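PDB 5I39: L-amino acid deaminase from Proteus vulgaris, which probably carries out the oxidative deamination of L-amino acids to 2-oxo acids, using a bound flavin-adenine dinucleotide as its redox cofactor. Local coordinates for residues 240-243 / 244-247; 214-218 / 219-223. All coordinates share one frame; numbering follows the deposited sequence.

Overall arrangement
Contact 2 comes first from the N terminus of this FAD-dependent oxidoreductase: residues 214-218 and 219-223 turn the chain back from strand 210-216 into strand 219-225, closing a hairpin at the edge of a three-stranded antiparallel sheet. The chain then passes through strands 228-231 and 235-237, the latter in the parallel part of the nucleotide-binding sheet, and reaches contact 1, where 240-243 leads into helix 243-248 beside FAD. The two loops follow in series and neither encloses the other. The centres of contacts 1 and 2 lie about 20 Å apart, and the nearest atoms of contacts 1 and 2 are about 6 Å apart, not touching.

Contact 1: 240-243 / 244-247; sequences GVWS and RLFM. With FAD (flavin-adenine dinucleotide), chain B.
Trp242 and Phe246 meet through the first turn of a short helix, where the Rossmann-type sheet hands the chain from strand 235-237 to helix 243-248 beside FAD. Phe246 N donates to Trp242 O at 3.0 Å and 170°, and Met247 N to Ser243 O, also at 3.0 Å. These two bonds form the tight, regular part of the turn. On this compact side the selenomethionine Met247 sets CG beside its backbone N, 3.3 Å from Ser243 O, and bends at chi2 and chi3 carry the rest of the chain onto Val237, Leu367 and Ile369, while Ser243 OG is held by Thr371 OG1. Phe246 carries its ring toward the adenine because CG stands opposite the backbone N (chi1 -174°).

The other side is looser and wetter. Val241 O lies too far back to bond the helix directly, and two waters extend it: each donates to that oxygen while accepting from Arg244 N or Leu245 N, so one carbonyl serves two amides at the helix start. Leu245, exposed, merely brings CD2 up to the edge of the Trp242 indole, 4.4 Å from CD1. Arg244 runs out extended to a salt bridge with Asp253.

The loop lies against the cofactor. Gly240, with positive phi (58°), brings its N within 3.5 Å of FAD C5B. Val241 CG2 lies over one face of the indole, toward its rim, and Lys68 makes a cation-pi contact with the ring. Beside the adenine, Trp242 CB approaches FAD N7A to 3.6 Å and Phe246 CD1 approaches the amino nitrogen N6A to 3.7 Å.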
loop_
_atom_site.group_PDB
_atom_site.type_symbol
_atom_site.label_atom_id
_atom_site.label_comp_id
_atom_site.label_asym_id
_atom_site.label_seq_id
_atom_site.Cartn_x
_atom_site.Cartn_y
_atom_site.Cartn_z
ATOM N N GLY A 240 -8.790 6.619 -3.119
ATOM C CA GLY A 240 -8.056 6.848 -1.876
ATOM C C GLY A 240 -8.948 7.505 -0.844
ATOM O O GLY A 240 -10.116 7.133 -0.697
ATOM N N VAL A 241 -8.427 8.528 -0.172
ATOM C CA VAL A 241 -9.182 9.163 0.913
ATOM C C VAL A 241 -10.460 9.843 0.423
ATOM O O VAL A 241 -11.361 10.073 1.218
ATOM C CB VAL A 241 -8.345 10.163 1.747
ATOM C CG1 VAL A 241 -7.122 9.477 2.336
ATOM C CG2 VAL A 241 -7.953 11.400 0.948
ATOM N N TRP A 242 -10.522 10.153 -0.874
ATOM C CA TRP A 242 -11.672 10.814 -1.493
ATOM C C TRP A 242 -12.815 9.871 -1.857
ATOM O O TRP A 242 -13.853 10.334 -2.323
ATOM C CB TRP A 242 -11.237 11.581 -2.749
ATOM C CG TRP A 242 -10.380 12.748 -2.434
ATOM C CD1 TRP A 242 -10.799 14.015 -2.121
ATOM C CD2 TRP A 242 -8.957 12.768 -2.370
ATOM N NE1 TRP A 242 -9.721 14.822 -1.875
ATOM C CE2 TRP A 242 -8.574 14.086 -2.019
ATOM C CE3 TRP A 242 -7.963 11.809 -2.581
ATOM C CZ2 TRP A 242 -7.237 14.465 -1.868
ATOM C CZ3 TRP A 242 -6.633 12.185 -2.429
ATOM C CH2 TRP A 242 -6.283 13.502 -2.077
ATOM N N SER A 243 -12.649 8.562 -1.667
ATOM C CA SER A 243 -13.695 7.621 -2.062
ATOM C C SER A 243 -15.017 7.874 -1.339
ATOM O O SER A 243 -16.072 7.805 -1.957
ATOM C CB SER A 243 -13.240 6.181 -1.852
ATOM O OG SER A 243 -12.168 5.865 -2.721
ATOM N N ARG A 244 -14.956 8.185 -0.045
ATOM C CA ARG A 244 -16.160 8.533 0.714
ATOM C C ARG A 244 -16.896 9.720 0.080
ATOM O O ARG A 244 -18.102 9.646 -0.160
ATOM C CB ARG A 244 -15.812 8.811 2.179
ATOM C CG ARG A 244 -16.962 9.325 3.023
ATOM C CD ARG A 244 -16.564 9.412 4.471
ATOM N NE ARG A 244 -17.560 10.094 5.270
ATOM C CZ ARG A 244 -18.709 9.574 5.708
ATOM N NH1 ARG A 244 -19.027 8.305 5.431
ATOM N NH2 ARG A 244 -19.538 10.313 6.426
ATOM N N LEU A 245 -16.162 10.789 -0.216
ATOM C CA LEU A 245 -16.744 11.991 -0.817
ATOM C C LEU A 245 -17.397 11.676 -2.166
ATOM O O LEU A 245 -18.536 12.076 -2.423
ATOM C CB LEU A 245 -15.670 13.066 -0.988
ATOM C CG LEU A 245 -16.142 14.462 -1.388
ATOM C CD1 LEU A 245 -16.834 15.139 -0.225
ATOM C CD2 LEU A 245 -14.976 15.314 -1.839
ATOM N N PHE A 246 -16.681 10.944 -3.015
ATOM C CA PHE A 246 -17.198 10.579 -4.332
ATOM C C PHE A 246 -18.507 9.792 -4.220
ATOM O O PHE A 246 -19.489 10.090 -4.909
ATOM C CB PHE A 246 -16.160 9.771 -5.118
ATOM C CG PHE A 246 -16.571 9.486 -6.536
ATOM C CD1 PHE A 246 -16.316 10.406 -7.550
ATOM C CD2 PHE A 246 -17.230 8.304 -6.859
ATOM C CE1 PHE A 246 -16.705 10.148 -8.857
ATOM C CE2 PHE A 246 -17.619 8.040 -8.163
ATOM C CZ PHE A 246 -17.357 8.962 -9.164
HETATM N N MSE A 247 -18.526 8.801 -3.334
HETATM C CA MSE A 247 -19.729 7.987 -3.137
HETATM C C MSE A 247 -20.863 8.758 -2.496
HETATM O O MSE A 247 -22.029 8.504 -2.821
HETATM C CB MSE A 247 -19.407 6.729 -2.337
HETATM C CG MSE A 247 -18.462 5.759 -3.058
HETATM SE SE MSE A 247 -19.002 5.261 -4.886
HETATM C CE MSE A 247 -20.843 4.668 -4.525
HETATM P PA FAD B . -4.047 6.904 -3.452
HETATM O O1A FAD B . -4.212 8.116 -2.528
HETATM O O2A FAD B . -2.605 6.531 -3.738
HETATM O O5B FAD B . -4.717 7.150 -4.873
HETATM C C5B FAD B . -6.063 7.575 -5.031
HETATM C C4B FAD B . -6.059 8.503 -6.232
HETATM O O4B FAD B . -7.422 8.843 -6.558
HETATM C C3B FAD B . -5.330 9.815 -5.939
HETATM O O3B FAD B . -4.216 9.954 -6.820
HETATM C C2B FAD B . -6.431 10.867 -6.141
HETATM O O2B FAD B . -5.943 12.114 -6.672
HETATM C C1B FAD B . -7.403 10.159 -7.067
HETATM N N9A FAD B . -8.787 10.641 -7.026
HETATM C C8A FAD B . -9.537 10.808 -5.955
HETATM N N7A FAD B . -10.786 11.208 -6.272
HETATM C C5A FAD B . -10.790 11.293 -7.595
HETATM C C6A FAD B . -11.773 11.664 -8.609
HETATM N N6A FAD B . -13.017 12.037 -8.248
HETATM N N1A FAD B . -11.412 11.621 -9.907
HETATM C C2A FAD B . -10.187 11.231 -10.282
HETATM N N3A FAD B . -9.224 10.897 -9.415
HETATM C C4A FAD B . -9.489 10.911 -8.102
HETATM N N1 FAD B . 0.814 0.477 2.983
HETATM C C2 FAD B . 1.631 -0.578 3.046
HETATM O O2 FAD B . 1.265 -1.632 2.495
HETATM N N3 FAD B . 2.819 -0.504 3.695
HETATM C C4 FAD B . 3.260 0.585 4.335
HETATM O O4 FAD B . 4.353 0.597 4.885
HETATM C C4X FAD B . 2.412 1.784 4.335
HETATM N N5 FAD B . 2.732 2.929 4.997
HETATM C C5X FAD B . 2.006 4.035 4.807
HETATM C C6 FAD B . 2.430 5.273 5.294
HETATM C C7 FAD B . 1.718 6.445 5.053
HETATM C C7M FAD B . 2.231 7.778 5.550
HETATM C C8 FAD B . 0.470 6.386 4.280
HETATM C C8M FAD B . -0.324 7.630 3.958
HETATM C C9 FAD B . 0.032 5.147 3.811
HETATM C C9A FAD B . 0.743 3.976 4.047
HETATM N N10 FAD B . 0.301 2.734 3.576
HETATM C C10 FAD B . 1.151 1.631 3.588
HETATM C "C1'" FAD B . -0.972 2.599 2.896
HETATM C "C2'" FAD B . -0.890 2.727 1.416
HETATM O "O2'" FAD B . 0.009 3.783 1.093
HETATM C "C3'" FAD B . -2.302 3.011 0.912
HETATM O "O3'" FAD B . -3.255 2.057 1.450
HETATM C "C4'" FAD B . -2.416 2.963 -0.594
HETATM O "O4'" FAD B . -1.396 3.782 -1.195
HETATM C "C5'" FAD B . -3.788 3.457 -1.016
HETATM O "O5'" FAD B . -3.803 3.439 -2.444
HETATM P P FAD B . -5.043 4.138 -3.217
HETATM O O1P FAD B . -4.821 3.906 -4.681
HETATM O O2P FAD B . -6.343 3.717 -2.566
HETATM O O3P FAD B . -4.897 5.703 -2.802
HETATM O O HOH W 1 -12.625 7.622 2.008
HETATM O O HOH W 2 -13.753 11.376 1.150
#

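Contact 2: 214-218 / 219-223; sequences ETQAG and VISDV. With EDO (1,2-ethanediol), chain F.
Residues 214-218 and 219-223 make a local antiparallel contact at the surface, the closed end of the beta hairpin formed by strands 210-216 and 219-225. The second strand is the middle one of a three-stranded sheet, so its far edge pairs with strand 228-231, and Ile220 packs away from the hairpin on Val235.

At the tip, Gln216 and Val219 are a hydrogen-bonded pair. Gln216 N gives a nearly straight bond of 2.8 Å, lying in the carbonyl plane of Val219 O; the return bond from Val219 N reaches Gln216 O from well above its plane. Ala217 and Gly218 take positive phi in the type I' turn between them. Thr215 and Ile220 follow as a non-hydrogen-bonded pair; beside it, Thr215 CA approaches Val219 O to 3.2 Å in a CA-H...O contact.

The register then slips by one residue. Ser221 N and Asp222 N both donate to Glu214 O, at 2.8 and 3.3 Å, from the same face of its plane, while Glu214 N bonds Asp222 O. Side chains follow this irregularity. Ser221 points at the partner strand, its OG between backbone N and carbonyl carbon (chi1 68°), and donates to Asp222 OD1 at 2.7 Å on the anti side of the carboxylate. A water bridges the same hydroxyl to Thr215 O. Gln216, extended beyond CG, reaches across to the partner strand and lays NE2 3.3 Å from Ser221 CB. Glu214 CB passes 3.5 Å from Ser221 OG before its carboxylate bends outward. Two residues facing one in this way define a classic beta bulge, here a short way down the strands from the type I' turn.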
loop_
_atom_site.group_PDB
_atom_site.type_symbol
_atom_site.label_atom_id
_atom_site.label_comp_id
_atom_site.label_asym_id
_atom_site.label_seq_id
_atom_site.Cartn_x
_atom_site.Cartn_y
_atom_site.Cartn_z
ATOM N N GLU A 214 -23.625 8.922 -15.222
ATOM C CA GLU A 214 -24.966 8.909 -15.799
ATOM C C GLU A 214 -25.372 7.457 -15.951
ATOM O O GLU A 214 -24.518 6.565 -16.061
ATOM C CB GLU A 214 -25.016 9.634 -17.146
ATOM C CG GLU A 214 -24.565 11.093 -17.109
ATOM C CD GLU A 214 -25.392 11.994 -16.198
ATOM O OE1 GLU A 214 -26.562 11.679 -15.910
ATOM O OE2 GLU A 214 -24.871 13.047 -15.775
ATOM N N THR A 215 -26.680 7.224 -15.927
ATOM C CA THR A 215 -27.242 5.884 -16.054
ATOM C C THR A 215 -28.369 5.869 -17.086
ATOM O O THR A 215 -28.943 6.911 -17.415
ATOM C CB THR A 215 -27.780 5.361 -14.707
ATOM O OG1 THR A 215 -28.837 6.209 -14.243
ATOM C CG2 THR A 215 -26.676 5.307 -13.650
ATOM N N GLN A 216 -28.655 4.676 -17.601
ATOM C CA GLN A 216 -29.777 4.435 -18.507
ATOM C C GLN A 216 -30.380 3.080 -18.153
ATOM O O GLN A 216 -29.670 2.075 -18.119
ATOM C CB GLN A 216 -29.321 4.477 -19.976
ATOM C CG GLN A 216 -28.222 3.494 -20.366
ATOM C CD GLN A 216 -27.585 3.810 -21.712
ATOM O OE1 GLN A 216 -28.210 4.422 -22.580
ATOM N NE2 GLN A 216 -26.337 3.380 -21.897
ATOM N N ALA A 217 -31.676 3.064 -17.839
ATOM C CA ALA A 217 -32.397 1.829 -17.484
ATOM C C ALA A 217 -31.740 1.016 -16.348
ATOM O O ALA A 217 -31.711 -0.216 -16.386
ATOM C CB ALA A 217 -32.587 0.961 -18.728
ATOM N N GLY A 218 -31.219 1.720 -15.344
ATOM C CA GLY A 218 -30.533 1.091 -14.203
ATOM C C GLY A 218 -29.121 0.579 -14.479
ATOM O O GLY A 218 -28.546 -0.135 -13.649
ATOM N N VAL A 219 -28.564 0.960 -15.628
ATOM C CA VAL A 219 -27.230 0.552 -16.064
ATOM C C VAL A 219 -26.378 1.811 -16.174
ATOM O O VAL A 219 -26.825 2.814 -16.721
ATOM C CB VAL A 219 -27.276 -0.145 -17.444
ATOM C CG1 VAL A 219 -25.901 -0.668 -17.844
ATOM C CG2 VAL A 219 -28.279 -1.293 -17.438
ATOM N N ILE A 220 -25.146 1.759 -15.677
ATOM C CA ILE A 220 -24.232 2.891 -15.834
ATOM C C ILE A 220 -24.004 3.102 -17.331
ATOM O O ILE A 220 -23.823 2.137 -18.071
ATOM C CB ILE A 220 -22.898 2.676 -15.088
ATOM C CG1 ILE A 220 -23.153 2.610 -13.576
ATOM C CG2 ILE A 220 -21.914 3.807 -15.388
ATOM C CD1 ILE A 220 -22.010 2.034 -12.767
ATOM N N SER A 221 -24.059 4.358 -17.763
ATOM C CA SER A 221 -23.802 4.724 -19.159
ATOM C C SER A 221 -22.552 5.568 -19.353
ATOM O O SER A 221 -21.932 5.497 -20.408
ATOM C CB SER A 221 -25.007 5.462 -19.753
ATOM O OG SER A 221 -25.182 6.738 -19.161
ATOM N N ASP A 222 -22.193 6.381 -18.363
ATOM C CA ASP A 222 -21.066 7.297 -18.485
ATOM C C ASP A 222 -20.409 7.542 -17.151
ATOM O O ASP A 222 -21.068 7.511 -16.115
ATOM C CB ASP A 222 -21.516 8.670 -19.000
ATOM C CG ASP A 222 -22.175 8.609 -20.350
ATOM O OD1 ASP A 222 -23.400 8.363 -20.390
ATOM O OD2 ASP A 222 -21.469 8.800 -21.363
ATOM N N VAL A 223 -19.108 7.801 -17.197
ATOM C CA VAL A 223 -18.430 8.527 -16.135
ATOM C C VAL A 223 -18.260 9.953 -16.644
ATOM O O VAL A 223 -17.721 10.173 -17.731
ATOM C CB VAL A 223 -17.076 7.898 -15.772
ATOM C CG1 VAL A 223 -16.322 8.757 -14.763
ATOM C CG2 VAL A 223 -17.296 6.510 -15.198
HETATM C C1 EDO F . -26.007 8.843 -11.119
HETATM O O1 EDO F . -26.049 10.164 -10.573
HETATM C C2 EDO F . -27.393 8.445 -11.619
HETATM O O2 EDO F . -27.703 9.053 -12.883
HETATM O O HOH W 3 -27.441 8.175 -19.693
#